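PDB 6R1J: uncharacterized protein from Aeromonas hydrophila J-1, which forms one component, AhlC, of the tripartite alpha-pore forming toxin AHL, captured here in its soluble form. Local coordinates for residues 108-111 / 112-115; 136-139 / 140-144; 178-181 / 182-186; 207-210 / 211-215. The protein carries 3 engineered substitutions. All coordinates share one frame; numbering follows the deposited sequence.

Each contact lies within about two turns of one helix, between side chains and backbone one turn apart, so none closes a loop, and along the chain they run in series without nesting or crossing. Helix 78-157 carries contact 1 first and contact 2 farther on, their centres about 43 Å apart. After a short turn the chain comes back as helix 163-236, passing contact 3 and then contact 4. The return places 178-186 beside 136-144, centres about 10 Å apart, and 207-215 beside 108-115, centres about 11 Å apart. Contacts 2 and 3 thus tie the two long helices together far out along the molecule, while contacts 1 and 4 do so near its middle.

Contact 1 (108-111 / 112-115); sequences SAND and RITQ
From Ala109 to Ile113, Asn110 to Thr114 and Asp111 to Gln115 the backbone makes regular i to i+4 helical bonds, the middle one being straight, with Thr114 N 3.0 Å from Asn110 O and an N-H...O angle of 163°. Arg112 N is held less firmly, sharing weak bonds to Ser108 O and Ala109 O. The arginine side chain turns back along the helix: a bend at chi3 (-44°) brings its guanidinium over Ala109, whose CA sits 3.7 Å above the plane, displaced toward the rim. Ile113 lays CG1 beside Ala109 O at 3.3 Å.

On another side, Thr114 OG1 lies next to the backbone N (chi1 -54°), which brings it within 3.2 Å of Asn110 O, although its proton has a second possible acceptor. A water lies between this hydroxyl and Asp111 OD1, but its unusually short approach to the carboxylate leaves the link doubtful. A second water accepts from Gln115 NE2 and donates to Asp111 O, so this carbonyl receives both the helix N-H and a water.

Asn110 OD1 bonds to Ser208 OG of helix 163-236, and Ile113 packs on Phe207 there and on Val37 of helix 28-70. Asp111, Arg112 and Gln115 are largely exposed, though Arg112 touches Asn36 and both Thr114 and Gln115 meet Ala132 of a neighbouring subunit, the pattern of an amphipathic helix in an elongated helical bundle.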
# COMPACT_ATOMS: atom_id res chain seq x y z
N SER A 108 -13.75 15.01 18.08
CA SER A 108 -12.67 16.01 18.29
C SER A 108 -11.32 15.33 18.17
O SER A 108 -10.51 15.79 17.41
CB SER A 108 -12.75 16.70 19.62
OG SER A 108 -13.97 17.38 19.69
N ALA A 109 -11.09 14.30 18.96
CA ALA A 109 -9.78 13.63 19.00
C ALA A 109 -9.47 13.03 17.62
O ALA A 109 -8.29 13.11 17.17
CB ALA A 109 -9.77 12.57 20.08
N ASN A 110 -10.45 12.35 17.02
CA ASN A 110 -10.22 11.64 15.74
C ASN A 110 -9.91 12.67 14.64
O ASN A 110 -9.03 12.42 13.82
CB ASN A 110 -11.42 10.77 15.34
CG ASN A 110 -11.08 9.78 14.26
OD1 ASN A 110 -10.03 9.13 14.29
ND2 ASN A 110 -11.97 9.65 13.30
N ASP A 111 -10.63 13.77 14.61
CA ASP A 111 -10.40 14.83 13.58
C ASP A 111 -8.97 15.39 13.67
O ASP A 111 -8.41 15.70 12.61
CB ASP A 111 -11.45 15.94 13.70
CG ASP A 111 -12.84 15.50 13.26
OD1 ASP A 111 -12.98 14.38 12.72
OD2 ASP A 111 -13.76 16.25 13.51
N ARG A 112 -8.40 15.50 14.87
CA ARG A 112 -7.01 15.99 15.08
C ARG A 112 -6.06 14.93 14.54
O ARG A 112 -5.05 15.29 13.91
CB ARG A 112 -6.73 16.38 16.54
CG ARG A 112 -7.42 17.66 17.00
CD ARG A 112 -6.83 18.20 18.29
NE ARG A 112 -6.60 17.17 19.31
CZ ARG A 112 -7.53 16.77 20.19
NH1 ARG A 112 -8.73 17.31 20.18
NH2 ARG A 112 -7.26 15.85 21.10
N ILE A 113 -6.38 13.65 14.72
CA ILE A 113 -5.55 12.58 14.13
C ILE A 113 -5.54 12.76 12.61
O ILE A 113 -4.45 12.74 12.04
CB ILE A 113 -6.00 11.14 14.52
CG1 ILE A 113 -6.01 10.97 16.03
CG2 ILE A 113 -5.08 10.19 13.80
CD1 ILE A 113 -6.28 9.56 16.52
N THR A 114 -6.69 12.91 12.00
CA THR A 114 -6.78 13.05 10.51
C THR A 114 -5.94 14.26 10.03
O THR A 114 -5.20 14.14 9.05
CB THR A 114 -8.21 13.34 10.09
OG1 THR A 114 -9.03 12.31 10.63
CG2 THR A 114 -8.39 13.45 8.59
N GLN A 115 -6.04 15.40 10.70
CA GLN A 115 -5.25 16.62 10.31
C GLN A 115 -3.75 16.34 10.46
O GLN A 115 -2.96 16.63 9.51
CB GLN A 115 -5.79 17.86 11.05
CG GLN A 115 -7.22 18.20 10.63
CD GLN A 115 -7.32 18.58 9.17
OE1 GLN A 115 -6.44 19.25 8.63
NE2 GLN A 115 -8.39 18.17 8.50
O HOH W 1 -10.05 16.36 10.23
O HOH W 2 -11.79 12.97 11.00

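Contact 2 (136-139 / 140-144); sequences SNLD and GARQE
Leu138 lies over one face of the Arg142 guanidinium: CD1 stands 3.6 Å above the plane, shifted toward the rim, and is 3.7 Å from Arg142 NE. CD2 follows the group farther out, 3.8 Å from both Arg142 NH1 and NH2. At the end of the same guanidinium, NH2 makes a salt bridge to Glu184 OE2 of helix 163-236.

The meeting depends on how both chains leave the helix. Leu138 puts CG opposite the backbone N (chi1 177°), which swings CG out so that CD1 leads toward Arg142. Arg142 leans back toward the turn of Leu138, and its straight run from CG to NE passes Leu138 O, with CG 3.4 Å from that carbonyl oxygen. The two side chains therefore meet at a slant, leucine branch against the flat cation.

Underneath, Gly140 N gives a short, nearly linear bond to Ser136 O, 2.8 Å and 170°. Arg142 N and Gln143 N bond to Leu138 O and Asp139 O in the same i to i+4 way. Ala141 turns its methyl to Lys179 and Val180 across the helix pair.

Asp139 OD1 is 5.0 Å from Arg142 NH1, too far for contact, though it may add a weak long-range attraction. An apolar contact on one face and an ionic end are thus both used by one arginine, joining apolar packing along its own helix to a charge pair between helices.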
# COMPACT_ATOMS: atom_id res chain seq x y z
N SER A 136 20.03 12.58 -8.05
CA SER A 136 20.71 13.29 -9.17
C SER A 136 22.13 13.72 -8.76
O SER A 136 23.07 13.38 -9.50
CB SER A 136 19.91 14.44 -9.65
OG SER A 136 18.69 13.95 -10.16
N ASN A 137 22.26 14.44 -7.63
CA ASN A 137 23.59 14.85 -7.08
C ASN A 137 24.49 13.62 -7.02
O ASN A 137 25.65 13.73 -7.48
CB ASN A 137 23.50 15.50 -5.69
CG ASN A 137 22.69 16.78 -5.65
OD1 ASN A 137 22.43 17.38 -6.68
ND2 ASN A 137 22.30 17.20 -4.46
N LEU A 138 23.98 12.47 -6.53
CA LEU A 138 24.73 11.18 -6.42
C LEU A 138 25.15 10.72 -7.82
O LEU A 138 26.37 10.41 -8.00
CB LEU A 138 23.92 10.11 -5.69
CG LEU A 138 24.57 8.73 -5.60
CD1 LEU A 138 25.99 8.81 -5.06
CD2 LEU A 138 23.74 7.76 -4.77
N ASP A 139 24.20 10.67 -8.77
CA ASP A 139 24.44 10.30 -10.19
C ASP A 139 25.60 11.14 -10.75
O ASP A 139 26.56 10.55 -11.29
CB ASP A 139 23.17 10.48 -11.04
CG ASP A 139 22.00 9.52 -10.74
OD1 ASP A 139 22.20 8.53 -9.99
OD2 ASP A 139 20.88 9.77 -11.28
N GLY A 140 25.52 12.47 -10.61
CA GLY A 140 26.52 13.44 -11.10
C GLY A 140 27.88 13.33 -10.41
O GLY A 140 28.89 13.63 -11.09
N ALA A 141 27.97 12.95 -9.13
CA ALA A 141 29.26 12.82 -8.40
C ALA A 141 29.92 11.50 -8.83
O ALA A 141 31.16 11.39 -8.72
CB ALA A 141 29.09 12.90 -6.90
N ARG A 142 29.11 10.55 -9.29
CA ARG A 142 29.57 9.26 -9.86
C ARG A 142 30.23 9.55 -11.21
O ARG A 142 31.37 9.05 -11.42
CB ARG A 142 28.42 8.25 -9.95
CG ARG A 142 28.16 7.60 -8.60
CD ARG A 142 27.03 6.59 -8.57
NE ARG A 142 27.04 6.03 -7.23
CZ ARG A 142 26.03 5.39 -6.66
NH1 ARG A 142 24.88 5.22 -7.29
NH2 ARG A 142 26.16 4.94 -5.42
N GLN A 143 29.58 10.35 -12.06
CA GLN A 143 30.13 10.76 -13.39
C GLN A 143 31.44 11.52 -13.17
O GLN A 143 32.40 11.26 -13.89
CB GLN A 143 29.17 11.68 -14.13
CG GLN A 143 27.88 11.01 -14.56
CD GLN A 143 27.06 12.00 -15.36
OE1 GLN A 143 27.54 13.07 -15.71
NE2 GLN A 143 25.82 11.64 -15.64
N GLU A 144 31.46 12.43 -12.19
CA GLU A 144 32.62 13.28 -11.83
C GLU A 144 33.78 12.36 -11.43
O GLU A 144 34.92 12.61 -11.88
CB GLU A 144 32.16 14.27 -10.75
CG GLU A 144 33.11 15.41 -10.45
CD GLU A 144 32.60 16.39 -9.39
OE1 GLU A 144 33.40 17.24 -8.96
OE2 GLU A 144 31.41 16.31 -9.00

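Contact 3 (178-181 / 182-186); sequences NKVS and SLEGQ
Val180 and Glu184 meet aslant, one turn apart on the inward side of helix 163-236, which pairs antiparallel with helix 78-157 in a long helical hairpin. Val180 CG1 comes up to the carboxylate, 3.7 Å from Glu184 OE2, the oxygen bridged to Arg142, while OE1 lies 3.8 Å from Ser181 CA. Glu184 swings CG beside its own backbone N (chi1 -74°) and then runs straight, so the chain passes back over Val180 O before the carboxylate reaches the valine.

Lys179 and Leu183 are arranged differently: they lie alongside one another and point the same way, with Lys179 CG 4.0 Å from Leu183 CD1. The lysine is fully extended, its NZ making a long, weak ion pair with Glu144, and Leu183 packs on Asn137.

The backbone bonds are ordinary helical ones, though Ser182 N sits well above the carbonyl plane of Asn178, 44° out of it. On the side turned to another subunit, whose Gln8 bonds to Gly185 O, Gln186 NE2 donates to Ser182 OG at 3.0 Å, the hydroxyl oxygen lying almost exactly in the amide plane.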
# COMPACT_ATOMS: atom_id res chain seq x y z
N ASN A 178 34.60 11.27 -1.18
CA ASN A 178 33.90 11.69 0.07
C ASN A 178 32.56 12.35 -0.27
O ASN A 178 31.64 12.25 0.57
CB ASN A 178 34.71 12.67 0.92
CG ASN A 178 36.04 12.10 1.36
OD1 ASN A 178 36.30 10.91 1.21
ND2 ASN A 178 36.89 12.97 1.88
N LYS A 179 32.46 13.03 -1.42
CA LYS A 179 31.18 13.61 -1.89
C LYS A 179 30.23 12.44 -2.23
O LYS A 179 29.07 12.54 -1.84
CB LYS A 179 31.36 14.53 -3.09
CG LYS A 179 30.08 15.20 -3.58
CD LYS A 179 30.23 15.90 -4.91
CE LYS A 179 28.95 16.59 -5.35
NZ LYS A 179 29.13 17.21 -6.69
N VAL A 180 30.71 11.40 -2.90
CA VAL A 180 29.87 10.22 -3.30
C VAL A 180 29.43 9.44 -2.06
O VAL A 180 28.22 9.17 -1.94
CB VAL A 180 30.60 9.32 -4.31
CG1 VAL A 180 29.97 7.94 -4.44
CG2 VAL A 180 30.67 10.01 -5.67
N SER A 181 30.37 9.07 -1.19
CA SER A 181 30.09 8.31 0.07
C SER A 181 29.09 9.09 0.94
O SER A 181 28.24 8.45 1.57
CB SER A 181 31.34 8.01 0.85
OG SER A 181 32.17 7.12 0.12
N SER A 182 29.17 10.42 0.95
CA SER A 182 28.28 11.27 1.76
C SER A 182 26.86 11.20 1.17
O SER A 182 25.91 10.96 1.93
CB SER A 182 28.80 12.68 1.87
OG SER A 182 27.94 13.49 2.65
N LEU A 183 26.72 11.37 -0.14
CA LEU A 183 25.41 11.33 -0.83
C LEU A 183 24.80 9.93 -0.72
O LEU A 183 23.58 9.86 -0.63
CB LEU A 183 25.60 11.79 -2.28
CG LEU A 183 25.81 13.30 -2.45
CD1 LEU A 183 26.36 13.62 -3.84
CD2 LEU A 183 24.52 14.06 -2.20
N GLU A 184 25.59 8.86 -0.72
CA GLU A 184 25.02 7.50 -0.56
C GLU A 184 24.42 7.41 0.84
O GLU A 184 23.31 6.86 0.99
CB GLU A 184 26.08 6.41 -0.75
CG GLU A 184 26.50 6.21 -2.19
CD GLU A 184 27.76 5.37 -2.39
OE1 GLU A 184 28.52 5.14 -1.43
OE2 GLU A 184 27.96 4.94 -3.53
N GLY A 185 25.13 7.95 1.83
CA GLY A 185 24.70 7.94 3.24
C GLY A 185 23.44 8.77 3.41
O GLY A 185 22.54 8.32 4.15
N GLN A 186 23.38 9.93 2.75
CA GLN A 186 22.21 10.83 2.79
C GLN A 186 21.00 10.15 2.13
O GLN A 186 19.89 10.28 2.68
CB GLN A 186 22.51 12.16 2.12
CG GLN A 186 23.49 12.99 2.91
CD GLN A 186 23.90 14.23 2.15
OE1 GLN A 186 23.06 14.98 1.66
NE2 GLN A 186 25.21 14.44 2.05

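Contact 4 (207-210 / 211-215); sequences FSQQ and FGSLI
Phe207 and Phe211 are one turn apart, run side by side and point the same way, with Phe207 CE1 and Phe211 CD2 3.6 Å from each other. CD2 arrives at the edge of the Phe207 ring, close to its plane. The rings stand almost perpendicular, planes at 87° and centroids 5.8 Å apart, an oblique pair, neither stacked nor edge-to-face. In both residues CG is swung opposite the backbone N; the chi1 of Phe211, -153°, is well short of the -177° of Phe207, and the two rings are also rotated differently about their own axes.

Behind the rings the backbone fixes their spacing. Phe211 N bonds to Phe207 O at 2.8 Å, in the carbonyl plane, and Phe211 CB rests 3.4 Å from the same oxygen. Gly212 N reaches Ser208 O at 2.8 Å, tilted from the plane of that carbonyl. One position on, Ser213 N bonds to Gln209 O and Ser213 CB sits 3.5 Å from Gln210 O. Leu214 N closes on Gln210 O with a fairly straight bond.

Farther out, Gln210 bends at chi2, and its OE1 takes a hydrogen bond from Asn12 ND2 of helix 5-21. The paired rings are wedged among three helices: both touch Met13 of helix 5-21, Phe207 rests on Val37 and Val40 and Phe211 on Leu44 of helix 28-70, and Ser106 of helix 78-157 meets Phe211 and Ile215. This part of helix 163-236 therefore forms one wall of an all-helical bundle core, with no strand nearby.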
# COMPACT_ATOMS: atom_id res chain seq x y z
N PHE A 207 -5.45 3.08 13.59
CA PHE A 207 -6.03 3.59 14.86
C PHE A 207 -7.29 4.39 14.55
O PHE A 207 -8.35 4.19 15.13
CB PHE A 207 -5.02 4.41 15.66
CG PHE A 207 -5.57 4.88 16.98
CD1 PHE A 207 -6.45 5.94 17.04
CD2 PHE A 207 -5.24 4.22 18.15
CE1 PHE A 207 -6.98 6.36 18.26
CE2 PHE A 207 -5.75 4.65 19.36
CZ PHE A 207 -6.62 5.71 19.42
N SER A 208 -7.18 5.27 13.58
CA SER A 208 -8.27 6.12 13.10
C SER A 208 -9.42 5.30 12.46
O SER A 208 -10.56 5.68 12.65
CB SER A 208 -7.70 7.13 12.14
OG SER A 208 -8.74 7.96 11.65
N GLN A 209 -9.14 4.24 11.70
CA GLN A 209 -10.20 3.34 11.17
C GLN A 209 -10.97 2.72 12.36
O GLN A 209 -12.18 2.78 12.36
CB GLN A 209 -9.58 2.32 10.21
CG GLN A 209 -10.56 1.37 9.51
CD GLN A 209 -10.93 0.17 10.37
OE1 GLN A 209 -10.10 -0.40 11.08
NE2 GLN A 209 -12.20 -0.19 10.36
N GLN A 210 -10.28 2.14 13.34
CA GLN A 210 -10.93 1.55 14.55
C GLN A 210 -11.66 2.64 15.32
O GLN A 210 -12.82 2.43 15.76
CB GLN A 210 -9.88 0.85 15.40
CG GLN A 210 -9.21 -0.31 14.68
CD GLN A 210 -10.10 -1.53 14.58
OE1 GLN A 210 -11.03 -1.69 15.37
NE2 GLN A 210 -9.81 -2.37 13.59
N PHE A 211 -11.06 3.82 15.46
CA PHE A 211 -11.73 4.94 16.16
C PHE A 211 -13.02 5.26 15.39
O PHE A 211 -14.08 5.56 16.00
CB PHE A 211 -10.82 6.18 16.21
CG PHE A 211 -11.05 7.13 17.35
CD1 PHE A 211 -12.19 7.09 18.15
CD2 PHE A 211 -10.11 8.12 17.62
CE1 PHE A 211 -12.34 7.95 19.24
CE2 PHE A 211 -10.30 9.03 18.65
CZ PHE A 211 -11.41 8.94 19.47
N GLY A 212 -12.95 5.30 14.06
CA GLY A 212 -14.14 5.59 13.23
C GLY A 212 -15.26 4.56 13.49
O GLY A 212 -16.44 4.92 13.48
N SER A 213 -14.91 3.28 13.65
CA SER A 213 -15.91 2.22 13.92
C SER A 213 -16.55 2.51 15.28
O SER A 213 -17.78 2.38 15.42
CB SER A 213 -15.30 0.87 13.86
OG SER A 213 -14.96 0.57 12.52
N LEU A 214 -15.75 2.91 16.26
CA LEU A 214 -16.27 3.30 17.60
C LEU A 214 -17.23 4.49 17.47
O LEU A 214 -18.36 4.43 18.03
CB LEU A 214 -15.10 3.56 18.54
CG LEU A 214 -15.46 3.99 19.97
CD1 LEU A 214 -14.33 3.60 20.94
CD2 LEU A 214 -15.73 5.48 20.06
N ILE A 215 -16.84 5.54 16.75
CA ILE A 215 -17.66 6.77 16.57
C ILE A 215 -18.98 6.42 15.88
O ILE A 215 -20.01 6.94 16.27
CB ILE A 215 -16.83 7.82 15.82
CG1 ILE A 215 -15.78 8.41 16.78
CG2 ILE A 215 -17.69 8.89 15.17
CD1 ILE A 215 -14.68 9.21 16.05